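Local coordinates for protein arginine N-methyltransferase SFM1 (Saccharomyces cerevisiae, PDB 5C74) that transfers a single methyl group from S-adenosyl-L-methionine to an arginine side chain of ribosomal protein S3, at residues Y3-M8 with L32-L37; W15-Y20 with D45-L50; L75-V80 with P125-S130; Q137-T142 with F180-D185. One frame throughout, in Å; residues are numbered along the deposited sequence.

Contact 1 of 4, residues Y3-M8 with L32-L37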
# COMPACT_ATOMS: atom_id res chain seq x y z
N TYR A 3 8.10 -10.95 -16.38
CA TYR A 3 8.52 -10.44 -15.08
C TYR A 3 7.62 -10.97 -13.98
O TYR A 3 6.40 -10.96 -14.12
CB TYR A 3 8.49 -8.92 -15.10
CG TYR A 3 9.47 -8.41 -16.12
CD1 TYR A 3 10.82 -8.27 -15.80
CD2 TYR A 3 9.07 -8.15 -17.43
CE1 TYR A 3 11.73 -7.84 -16.75
CE2 TYR A 3 9.98 -7.72 -18.39
CZ TYR A 3 11.31 -7.57 -18.03
OH TYR A 3 12.22 -7.16 -18.97
N ILE A 4 8.22 -11.43 -12.90
CA ILE A 4 7.46 -11.91 -11.76
C ILE A 4 7.82 -11.07 -10.55
O ILE A 4 8.99 -10.91 -10.22
CB ILE A 4 7.74 -13.41 -11.47
CG1 ILE A 4 7.39 -14.27 -12.70
CG2 ILE A 4 6.97 -13.91 -10.23
CD1 ILE A 4 7.94 -15.70 -12.62
N ILE A 5 6.82 -10.50 -9.88
CA ILE A 5 7.10 -9.71 -8.68
C ILE A 5 6.41 -10.36 -7.51
O ILE A 5 5.20 -10.54 -7.52
CB ILE A 5 6.58 -8.25 -8.81
CG1 ILE A 5 7.27 -7.53 -9.97
CG2 ILE A 5 6.81 -7.49 -7.50
CD1 ILE A 5 6.68 -6.17 -10.27
N GLU A 6 7.17 -10.74 -6.49
CA GLU A 6 6.55 -11.28 -5.30
C GLU A 6 5.95 -10.11 -4.52
O GLU A 6 6.67 -9.19 -4.13
CB GLU A 6 7.55 -12.03 -4.43
CG GLU A 6 8.18 -13.25 -5.11
CD GLU A 6 8.85 -14.17 -4.11
OE1 GLU A 6 9.64 -13.67 -3.27
OE2 GLU A 6 8.56 -15.40 -4.14
N HIS A 7 4.64 -10.14 -4.29
CA HIS A 7 3.98 -9.05 -3.59
C HIS A 7 3.52 -9.63 -2.28
O HIS A 7 2.37 -10.01 -2.15
CB HIS A 7 2.81 -8.48 -4.41
CG HIS A 7 2.18 -7.27 -3.79
ND1 HIS A 7 2.51 -5.98 -4.18
CD2 HIS A 7 1.25 -7.14 -2.81
CE1 HIS A 7 1.80 -5.12 -3.47
NE2 HIS A 7 1.03 -5.79 -2.63
N MET A 8 4.43 -9.72 -1.32
CA MET A 8 4.18 -10.48 -0.10
C MET A 8 3.81 -9.56 1.06
O MET A 8 4.42 -9.60 2.13
CB MET A 8 5.41 -11.31 0.27
CG MET A 8 5.83 -12.35 -0.80
SD MET A 8 7.39 -13.22 -0.44
CE MET A 8 6.90 -14.29 0.90
N LEU A 32 3.65 -9.63 -17.01
CA LEU A 32 3.89 -9.36 -15.59
C LEU A 32 3.00 -10.27 -14.76
O LEU A 32 1.79 -10.37 -15.01
CB LEU A 32 3.60 -7.90 -15.23
CG LEU A 32 3.63 -7.56 -13.72
CD1 LEU A 32 5.06 -7.69 -13.14
CD2 LEU A 32 3.07 -6.18 -13.45
N ILE A 33 3.57 -10.93 -13.75
CA ILE A 33 2.75 -11.69 -12.80
C ILE A 33 3.14 -11.33 -11.37
O ILE A 33 4.33 -11.32 -11.04
CB ILE A 33 2.89 -13.22 -12.98
CG1 ILE A 33 2.71 -13.63 -14.45
CG2 ILE A 33 1.89 -13.96 -12.08
CD1 ILE A 33 4.01 -13.71 -15.24
N LEU A 34 2.15 -11.03 -10.53
CA LEU A 34 2.40 -10.85 -9.11
C LEU A 34 2.19 -12.20 -8.44
O LEU A 34 1.19 -12.85 -8.70
CB LEU A 34 1.45 -9.83 -8.48
CG LEU A 34 1.41 -8.39 -8.97
CD1 LEU A 34 0.58 -7.56 -7.98
CD2 LEU A 34 2.82 -7.81 -9.12
N SER A 35 3.12 -12.62 -7.60
CA SER A 35 3.00 -13.92 -6.96
C SER A 35 3.14 -13.81 -5.44
O SER A 35 3.57 -12.78 -4.92
CB SER A 35 4.06 -14.88 -7.50
OG SER A 35 5.36 -14.43 -7.14
N SER A 36 2.79 -14.89 -4.76
CA SER A 36 2.85 -14.99 -3.30
C SER A 36 2.07 -13.88 -2.59
O SER A 36 2.46 -13.47 -1.49
CB SER A 36 4.30 -15.02 -2.81
OG SER A 36 4.96 -16.20 -3.28
N LEU A 37 0.97 -13.43 -3.18
CA LEU A 37 0.04 -12.55 -2.45
C LEU A 37 -0.45 -13.24 -1.19
O LEU A 37 -0.53 -14.47 -1.15
CB LEU A 37 -1.15 -12.15 -3.33
CG LEU A 37 -0.82 -10.86 -4.10
CD1 LEU A 37 0.10 -11.16 -5.30
CD2 LEU A 37 -2.05 -10.12 -4.54
O HOH W 1 6.70 -16.29 -5.54

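Contact 2 of 4, residues W15-Y20 with D45-L50. With SO4 (sulfate ion), chain C.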
# COMPACT_ATOMS: atom_id res chain seq x y z
N TRP A 15 1.79 4.64 -4.37
CA TRP A 15 2.99 4.70 -5.22
C TRP A 15 3.24 3.35 -5.89
O TRP A 15 3.66 3.31 -7.05
CB TRP A 15 4.23 5.16 -4.43
CG TRP A 15 4.72 4.25 -3.32
CD1 TRP A 15 4.42 4.33 -1.99
CD2 TRP A 15 5.64 3.16 -3.46
NE1 TRP A 15 5.09 3.35 -1.29
CE2 TRP A 15 5.85 2.62 -2.17
CE3 TRP A 15 6.30 2.57 -4.55
CZ2 TRP A 15 6.69 1.53 -1.94
CZ3 TRP A 15 7.15 1.49 -4.32
CH2 TRP A 15 7.33 0.98 -3.02
N VAL A 16 2.93 2.25 -5.19
CA VAL A 16 3.05 0.92 -5.80
C VAL A 16 2.06 0.74 -6.96
O VAL A 16 2.38 0.17 -8.01
CB VAL A 16 2.82 -0.20 -4.75
CG1 VAL A 16 2.53 -1.53 -5.41
CG2 VAL A 16 4.02 -0.33 -3.82
N ILE A 17 0.84 1.24 -6.78
CA ILE A 17 -0.15 1.17 -7.86
C ILE A 17 0.34 1.94 -9.09
O ILE A 17 0.21 1.48 -10.23
CB ILE A 17 -1.52 1.71 -7.41
CG1 ILE A 17 -2.11 0.77 -6.34
CG2 ILE A 17 -2.47 1.85 -8.61
CD1 ILE A 17 -3.37 1.34 -5.63
N LEU A 18 0.93 3.11 -8.86
CA LEU A 18 1.46 3.87 -9.98
C LEU A 18 2.61 3.13 -10.66
O LEU A 18 2.69 3.11 -11.89
CB LEU A 18 1.91 5.26 -9.54
CG LEU A 18 0.80 6.15 -8.97
CD1 LEU A 18 1.39 7.53 -8.59
CD2 LEU A 18 -0.32 6.31 -9.99
N GLU A 19 3.49 2.51 -9.86
CA GLU A 19 4.61 1.76 -10.43
C GLU A 19 4.14 0.54 -11.20
O GLU A 19 4.60 0.30 -12.33
CB GLU A 19 5.61 1.35 -9.35
CG GLU A 19 6.33 2.57 -8.79
CD GLU A 19 7.62 2.24 -8.03
OE1 GLU A 19 7.88 1.04 -7.74
OE2 GLU A 19 8.36 3.21 -7.73
N TYR A 20 3.25 -0.24 -10.61
CA TYR A 20 2.71 -1.41 -11.33
C TYR A 20 1.98 -1.00 -12.61
O TYR A 20 2.08 -1.70 -13.62
CB TYR A 20 1.76 -2.21 -10.43
CG TYR A 20 2.44 -2.98 -9.32
CD1 TYR A 20 3.83 -3.05 -9.22
CD2 TYR A 20 1.69 -3.66 -8.37
CE1 TYR A 20 4.43 -3.77 -8.19
CE2 TYR A 20 2.28 -4.36 -7.35
CZ TYR A 20 3.64 -4.43 -7.26
OH TYR A 20 4.18 -5.15 -6.23
N ASP A 45 -9.66 -7.25 -3.47
CA ASP A 45 -8.51 -6.56 -2.87
C ASP A 45 -7.59 -5.90 -3.89
O ASP A 45 -6.68 -5.15 -3.51
CB ASP A 45 -7.69 -7.54 -2.03
CG ASP A 45 -8.46 -8.06 -0.83
OD1 ASP A 45 -8.84 -7.24 0.02
OD2 ASP A 45 -8.67 -9.29 -0.72
N ILE A 46 -7.81 -6.18 -5.17
CA ILE A 46 -6.93 -5.64 -6.21
C ILE A 46 -7.44 -4.28 -6.67
O ILE A 46 -8.61 -4.15 -7.01
CB ILE A 46 -6.83 -6.59 -7.41
CG1 ILE A 46 -6.60 -8.03 -6.93
CG2 ILE A 46 -5.72 -6.14 -8.37
CD1 ILE A 46 -5.26 -8.25 -6.24
N PRO A 47 -6.55 -3.26 -6.67
CA PRO A 47 -6.98 -1.92 -7.09
C PRO A 47 -7.68 -1.95 -8.45
O PRO A 47 -7.24 -2.66 -9.35
CB PRO A 47 -5.66 -1.13 -7.15
CG PRO A 47 -4.80 -1.80 -6.10
CD PRO A 47 -5.16 -3.28 -6.18
N GLN A 48 -8.77 -1.20 -8.58
CA GLN A 48 -9.53 -1.17 -9.83
C GLN A 48 -8.68 -0.75 -11.03
O GLN A 48 -8.88 -1.25 -12.14
CB GLN A 48 -10.73 -0.22 -9.71
CG GLN A 48 -11.86 -0.76 -8.85
CD GLN A 48 -12.47 -2.03 -9.42
OE1 GLN A 48 -12.51 -3.06 -8.76
NE2 GLN A 48 -12.94 -1.95 -10.66
N ARG A 49 -7.74 0.16 -10.82
CA ARG A 49 -6.88 0.61 -11.90
C ARG A 49 -6.05 -0.55 -12.44
O ARG A 49 -5.83 -0.66 -13.65
CB ARG A 49 -5.99 1.76 -11.43
CG ARG A 49 -6.70 3.11 -11.49
CD ARG A 49 -5.93 4.19 -10.71
NE ARG A 49 -5.86 3.89 -9.27
CZ ARG A 49 -4.97 4.44 -8.46
NH1 ARG A 49 -4.08 5.31 -8.94
NH2 ARG A 49 -4.95 4.12 -7.17
N LEU A 50 -5.61 -1.44 -11.55
CA LEU A 50 -4.76 -2.55 -11.98
C LEU A 50 -5.59 -3.65 -12.64
O LEU A 50 -5.17 -4.28 -13.61
CB LEU A 50 -3.97 -3.09 -10.79
CG LEU A 50 -3.00 -2.07 -10.18
CD1 LEU A 50 -2.30 -2.64 -8.96
CD2 LEU A 50 -1.95 -1.61 -11.21
S SO4 C . -8.12 2.03 -7.18
O1 SO4 C . -7.08 2.35 -6.20
O2 SO4 C . -8.89 0.92 -6.64
O3 SO4 C . -7.50 1.65 -8.45
O4 SO4 C . -9.00 3.17 -7.39

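Contact 3 of 4, residues L75-V80 with P125-S130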
# COMPACT_ATOMS: atom_id res chain seq x y z
N LEU A 75 8.08 -22.18 -16.53
CA LEU A 75 9.31 -21.79 -15.84
C LEU A 75 10.25 -22.99 -15.85
O LEU A 75 9.96 -24.04 -15.27
CB LEU A 75 9.04 -21.35 -14.39
CG LEU A 75 8.62 -19.91 -14.13
CD1 LEU A 75 7.29 -19.58 -14.77
CD2 LEU A 75 8.56 -19.68 -12.61
N LYS A 76 11.38 -22.84 -16.53
CA LYS A 76 12.31 -23.95 -16.68
C LYS A 76 13.54 -23.77 -15.81
O LYS A 76 14.03 -22.65 -15.64
CB LYS A 76 12.71 -24.10 -18.15
CG LYS A 76 11.57 -24.61 -19.03
CD LYS A 76 11.96 -24.60 -20.50
CE LYS A 76 12.08 -23.19 -21.05
NZ LYS A 76 10.74 -22.53 -21.16
N ASP A 77 14.02 -24.86 -15.24
CA ASP A 77 15.18 -24.79 -14.37
C ASP A 77 16.37 -24.13 -15.08
O ASP A 77 16.68 -24.45 -16.23
CB ASP A 77 15.56 -26.19 -13.87
CG ASP A 77 14.57 -26.73 -12.84
OD1 ASP A 77 13.70 -25.96 -12.35
OD2 ASP A 77 14.67 -27.93 -12.49
N GLY A 78 16.98 -23.17 -14.39
CA GLY A 78 18.12 -22.45 -14.92
C GLY A 78 17.76 -21.36 -15.91
O GLY A 78 18.63 -20.63 -16.36
N ARG A 79 16.47 -21.24 -16.23
CA ARG A 79 16.05 -20.21 -17.18
C ARG A 79 15.21 -19.13 -16.50
O ARG A 79 14.54 -18.34 -17.16
CB ARG A 79 15.27 -20.83 -18.35
CG ARG A 79 16.08 -21.90 -19.10
CD ARG A 79 15.44 -22.25 -20.46
NE ARG A 79 15.17 -21.03 -21.21
CZ ARG A 79 16.05 -20.43 -22.01
NH1 ARG A 79 17.25 -20.97 -22.22
NH2 ARG A 79 15.71 -19.31 -22.64
N VAL A 80 15.27 -19.10 -15.17
CA VAL A 80 14.60 -18.04 -14.41
C VAL A 80 15.65 -17.22 -13.67
O VAL A 80 16.40 -17.76 -12.86
CB VAL A 80 13.56 -18.62 -13.43
CG1 VAL A 80 12.89 -17.51 -12.66
CG2 VAL A 80 12.51 -19.47 -14.18
N PRO A 125 16.18 -25.38 -5.62
CA PRO A 125 17.62 -25.19 -5.85
C PRO A 125 18.04 -25.30 -7.32
O PRO A 125 19.08 -24.75 -7.66
CB PRO A 125 18.25 -26.29 -4.99
CG PRO A 125 17.17 -27.28 -4.73
CD PRO A 125 15.90 -26.49 -4.70
N ASN A 126 17.26 -25.97 -8.15
CA ASN A 126 17.56 -26.07 -9.59
C ASN A 126 17.05 -24.89 -10.42
O ASN A 126 17.38 -24.77 -11.61
CB ASN A 126 16.97 -27.35 -10.16
CG ASN A 126 17.52 -28.59 -9.52
OD1 ASN A 126 18.71 -28.65 -9.19
ND2 ASN A 126 16.67 -29.60 -9.34
N LEU A 127 16.23 -24.05 -9.82
CA LEU A 127 15.43 -23.11 -10.62
C LEU A 127 16.11 -21.80 -11.02
O LEU A 127 16.05 -21.39 -12.19
CB LEU A 127 14.14 -22.79 -9.86
CG LEU A 127 13.19 -21.82 -10.54
CD1 LEU A 127 12.69 -22.41 -11.84
CD2 LEU A 127 12.02 -21.48 -9.59
N LEU A 128 16.74 -21.12 -10.06
CA LEU A 128 17.09 -19.71 -10.24
C LEU A 128 18.57 -19.45 -10.49
O LEU A 128 19.44 -20.15 -9.96
CB LEU A 128 16.65 -18.91 -9.01
CG LEU A 128 15.18 -19.09 -8.66
CD1 LEU A 128 14.94 -18.74 -7.21
CD2 LEU A 128 14.36 -18.20 -9.56
N ILE A 129 18.84 -18.42 -11.27
CA ILE A 129 20.20 -17.91 -11.49
C ILE A 129 20.23 -16.43 -11.12
O ILE A 129 19.43 -15.64 -11.64
CB ILE A 129 20.65 -18.09 -12.97
CG1 ILE A 129 20.58 -19.56 -13.39
CG2 ILE A 129 22.05 -17.51 -13.18
CD1 ILE A 129 21.63 -20.43 -12.73
N SER A 130 21.12 -16.05 -10.22
CA SER A 130 21.21 -14.67 -9.75
C SER A 130 21.87 -13.73 -10.77
O SER A 130 22.86 -14.10 -11.41
CB SER A 130 22.00 -14.61 -8.44
OG SER A 130 21.27 -15.18 -7.36
O HOH W 2 14.15 -29.32 -10.47

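Contact 4 of 4, residues Q137-T142 with F180-D185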
# COMPACT_ATOMS: atom_id res chain seq x y z
N GLN A 137 20.41 0.70 -6.00
CA GLN A 137 18.99 0.34 -5.95
C GLN A 137 18.16 1.14 -6.95
O GLN A 137 18.38 2.35 -7.15
CB GLN A 137 18.43 0.56 -4.54
CG GLN A 137 17.05 -0.08 -4.35
CD GLN A 137 16.70 -0.30 -2.90
OE1 GLN A 137 16.77 0.62 -2.08
NE2 GLN A 137 16.31 -1.53 -2.57
N MET A 138 17.22 0.45 -7.58
CA MET A 138 16.26 1.02 -8.51
C MET A 138 14.84 0.75 -8.02
O MET A 138 14.60 -0.26 -7.35
CB MET A 138 16.41 0.39 -9.90
CG MET A 138 17.81 0.52 -10.54
SD MET A 138 17.92 -0.49 -12.08
CE MET A 138 19.26 0.42 -12.87
N THR A 139 13.90 1.62 -8.40
CA THR A 139 12.50 1.28 -8.25
C THR A 139 12.19 0.09 -9.16
O THR A 139 12.91 -0.19 -10.13
CB THR A 139 11.54 2.45 -8.60
OG1 THR A 139 11.65 2.78 -9.99
CG2 THR A 139 11.86 3.71 -7.74
N THR A 140 11.11 -0.61 -8.85
CA THR A 140 10.81 -1.80 -9.62
C THR A 140 10.54 -1.48 -11.08
O THR A 140 11.00 -2.19 -11.98
CB THR A 140 9.62 -2.52 -9.02
OG1 THR A 140 9.89 -2.75 -7.64
CG2 THR A 140 9.43 -3.86 -9.73
N ASP A 141 9.80 -0.40 -11.35
CA ASP A 141 9.53 -0.05 -12.75
C ASP A 141 10.80 0.34 -13.50
O ASP A 141 10.94 0.06 -14.69
CB ASP A 141 8.51 1.07 -12.84
CG ASP A 141 8.99 2.34 -12.21
OD1 ASP A 141 9.18 2.34 -10.98
OD2 ASP A 141 9.16 3.34 -12.94
N THR A 142 11.74 0.98 -12.80
CA THR A 142 13.03 1.32 -13.42
C THR A 142 13.85 0.05 -13.72
O THR A 142 14.47 -0.07 -14.79
CB THR A 142 13.87 2.25 -12.51
OG1 THR A 142 13.23 3.52 -12.39
CG2 THR A 142 15.25 2.45 -13.13
N PHE A 180 17.31 6.67 -5.63
CA PHE A 180 17.36 5.55 -6.55
C PHE A 180 18.08 5.97 -7.80
O PHE A 180 18.24 7.16 -8.07
CB PHE A 180 15.95 5.08 -6.92
CG PHE A 180 15.14 4.66 -5.73
CD1 PHE A 180 15.27 3.38 -5.21
CD2 PHE A 180 14.28 5.56 -5.13
CE1 PHE A 180 14.54 3.00 -4.09
CE2 PHE A 180 13.55 5.18 -4.01
CZ PHE A 180 13.68 3.90 -3.49
N ARG A 181 18.48 4.98 -8.58
CA ARG A 181 19.02 5.22 -9.89
C ARG A 181 17.87 5.12 -10.87
O ARG A 181 17.12 4.14 -10.85
CB ARG A 181 20.11 4.18 -10.21
CG ARG A 181 20.53 4.14 -11.67
CD ARG A 181 21.75 3.22 -11.83
NE ARG A 181 22.96 3.85 -11.31
CZ ARG A 181 24.10 3.22 -11.05
NH1 ARG A 181 24.20 1.90 -11.22
NH2 ARG A 181 25.14 3.91 -10.59
N TYR A 182 17.70 6.14 -11.72
CA TYR A 182 16.62 6.16 -12.71
C TYR A 182 17.15 6.20 -14.14
O TYR A 182 18.23 6.73 -14.38
CB TYR A 182 15.71 7.37 -12.51
CG TYR A 182 14.88 7.37 -11.24
CD1 TYR A 182 15.42 7.82 -10.04
CD2 TYR A 182 13.56 6.92 -11.24
CE1 TYR A 182 14.67 7.84 -8.87
CE2 TYR A 182 12.80 6.94 -10.07
CZ TYR A 182 13.36 7.39 -8.89
OH TYR A 182 12.62 7.41 -7.72
N VAL A 183 16.38 5.67 -15.08
CA VAL A 183 16.72 5.79 -16.50
C VAL A 183 16.33 7.18 -16.97
O VAL A 183 15.27 7.68 -16.60
CB VAL A 183 15.98 4.72 -17.35
CG1 VAL A 183 16.25 4.93 -18.85
CG2 VAL A 183 16.40 3.31 -16.92
N LEU A 184 17.19 7.81 -17.77
CA LEU A 184 16.88 9.11 -18.34
C LEU A 184 16.08 9.01 -19.63
O LEU A 184 16.32 8.11 -20.45
CB LEU A 184 18.17 9.86 -18.63
CG LEU A 184 18.88 10.38 -17.37
CD1 LEU A 184 20.23 10.96 -17.75
CD2 LEU A 184 18.01 11.43 -16.67
N ASP A 185 15.15 9.94 -19.83
CA ASP A 185 14.51 10.08 -21.13
C ASP A 185 15.42 10.90 -22.04
O ASP A 185 16.52 11.30 -21.64
CB ASP A 185 13.09 10.68 -21.02
CG ASP A 185 13.07 12.14 -20.52
OD1 ASP A 185 14.08 12.87 -20.60
OD2 ASP A 185 11.99 12.57 -20.06
O HOH W 3 14.55 4.01 -9.83
O HOH W 4 13.55 5.15 -14.51

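Contact 1 of 4, residues Y3-M8 with L32-L37
Leu32 meets the first strand through CD1, which lies 3.6 Å from Ile5 CD1 where the two branched chains cross obliquely. Its CG stands anti to the backbone N (chi1 171°), beside the carbonyl carbon, and from there CD1 reaches Ile5. Ile23 and Leu24 of helix 14-27 pack on the same side chain. Ile33 makes the first two hydrogen bonds of the ladder: its N donates to Tyr3 O at 2.9 Å and its O accepts from Ile5 N, while its side chain shares the opposite sheet face with Ile4. The short axes of 3-6 and 32-35 approach to 4.6 Å at 23°, which identifies them as parallel neighbours. They are the two strands of a beta-alpha-beta crossover through helix 14-27, set within the parallel sheet of this SPOUT-family protein. Leu34 returns to the face of Leu32, its CD2 3.8 Å from Ile5 CB; Tyr20 of helix 14-27 touches both Ile5 and Leu34. Ser35 bonds through N to Ile5 O and through O to His7 N. Its OG, between backbone N and carbonyl carbon (chi1 66°), lies 3.5 Å from Ile4 CG2 and binds a water. That water donates to Glu6 OE2 and also bonds Ser36 OG, whereas Glu6 OE1 pairs with Arg116 and Gly106 N. Ser36 CB packs 3.7 Å from Met8 CG. Leu37 CD1 lies 3.9 Å from His7 CB, and the imidazole is fixed by hydrogen bonds to Tyr20 OH and Gly11 O.

Contact 2 of 4, residues W15-Y20 with D45-L50
Ile17 carries the tight part of this contact, its CD1 pressed to 3.5 Å from Pro47 CG. Helix 14-27 packs here on the start of helix 48-52, Ile17 and Tyr20 facing Pro47 and Leu50. The CG2 branch of Ile17, anti to the backbone N, sits 3.6 Å above the guanidinium plane of Arg49, over its centre, and the two side chains cross at about a right angle. Leu50 CD2 meets Tyr20 CB at 3.8 Å, while Leu50 CD1 is near the edge of the Tyr20 ring. An alanine in place of Ile17 would probably open a gap beside Pro47 and leave the guanidinium face without its methyl cover. The other side is looser and more exposed: Leu18 CD2 comes only within 4.0 Å of Arg49 NH1, and a sulfate, probably from the crystallisation liquor, lies at the guanidinium edge. Arg49 NE and N both bond sulfate O3, NH2 bonds O1 with an N-H...O angle of 172°, and Gln48 N bonds O2. Pro47 sits at the N-cap position of helix 48-52, so the anion lies at a helix start. Glu14 makes a salt bridge to Arg49 NH2. The first-turn amides and the arginine together would probably favour negative charge at this spot.

Contact 3 of 4, residues L75-V80 with P125-S130
Val80 and Leu128 meet at a slant on one face of the sheet, with Val80 CG1 at 3.5 Å from Leu128 CD2. The other branch of Val80, CG2, turns to Leu127 and meets its CD1 at 3.8 Å. Leu127 starts away from the other segment; chi1 (180°) places CG anti to the backbone N, and chi2 (63°) then sets CD1 toward Val80 CG2. That CD1 touches Asp77 OD1 as well, and here the two side chains cross at about a right angle. Asp77 and Asn126 have their carboxylate and amide planes 53° apart. Asp77 OD2 lies 3.3 Å from Asn126 CB, and a water donates to that OD2 and accepts from Asn126 ND2. Two backbone bonds join the segments: Ile129 N to Val80 O at 3.0 Å, and Gly78 N to Leu127 O, the latter with the donor above the carbonyl plane. Gly78 belongs to the type II turn from Lys76 to Arg79, and its positive phi favours glycine. Strand 128-131 is the outermost strand on this side of the parallel sheet within the chain and pairs with strand 80-83, the turn leading straight into 80-83; next comes strand 101-104, whose Tyr101 and Val103 pack on Val80.

Contact 4 of 4, residues Q137-T142 with F180-D185
Apolar and ring contacts centre on Phe180, whose ring takes Thr139 CG2 over one face in a CH-pi contact: the methyl is 4.1 Å from the ring centroid, offset toward the rim and 16° off the normal. The two side chains cross at about a right angle. Phe180 CG is anti to the carbonyl carbon (chi1 -58°), and the ring it carries lies beside Gln137, which points the same way with its CG 4.0 Å from Phe180 CE1 and its amide plane 42° from the ring plane. Tyr182 adds a second ring, its OH 3.8 Å from Thr139 CG2 and its CD2 against Thr142 OG1. An alanine in place of Phe180 would probably take away the ring under the Thr139 methyl, with Tyr182 still beside it, and remove the surface alongside Gln137. Met138 CE packs 3.9 Å from Arg181 CD. These contacts set the start of helix 140-151, with Thr139 at its N-cap position, against strand 181-183, an outer strand of the small antiparallel sheet that also holds 162-169. Glu206 of the second subunit packs on both Thr139 and Phe180. Among direct hydrogen bonds, Arg181 N donates to Gln137 O at 3.0 Å, and Thr139 OG1 donates to Asp141 OD1 from above the carboxylate plane. Arg181 NE makes a salt bridge with Asp164. A methyl-carbonyl contact puts Thr142 CG2 3.4 Å from Arg181 O. Two waters add polar links. One, over the centre of the Tyr182 ring, accepts from Thr139 N, donates to Arg181 O and bonds Thr142 OG1. The other connects Thr142 OG1 to Val183 N.

How the contacts relate
Along the chain contacts 1 and 2 interleave, residues 15-20 lying on the helix between the two strands of contact 1, while contacts 3 and 4 follow in series. Contacts 1 and 3 reach the same parallel sheet, their centres about 16 Å apart, and meet through Ile4 and Leu75. Tyr20 ties contact 2 to contact 1, whose centre is about 13 Å from its own. Contact 4 belongs to the helix 140-151 and the antiparallel sheet; Thr140 touches Ile5 of contact 1, and Glu19 of contact 2 lies beside Thr139 and Asp141. Contacts 2 and 3 are most distant, about 28 Å between centres. The surface facing the second subunit includes contacts 2 and 4, whereas contacts 1 and 3 do not touch it.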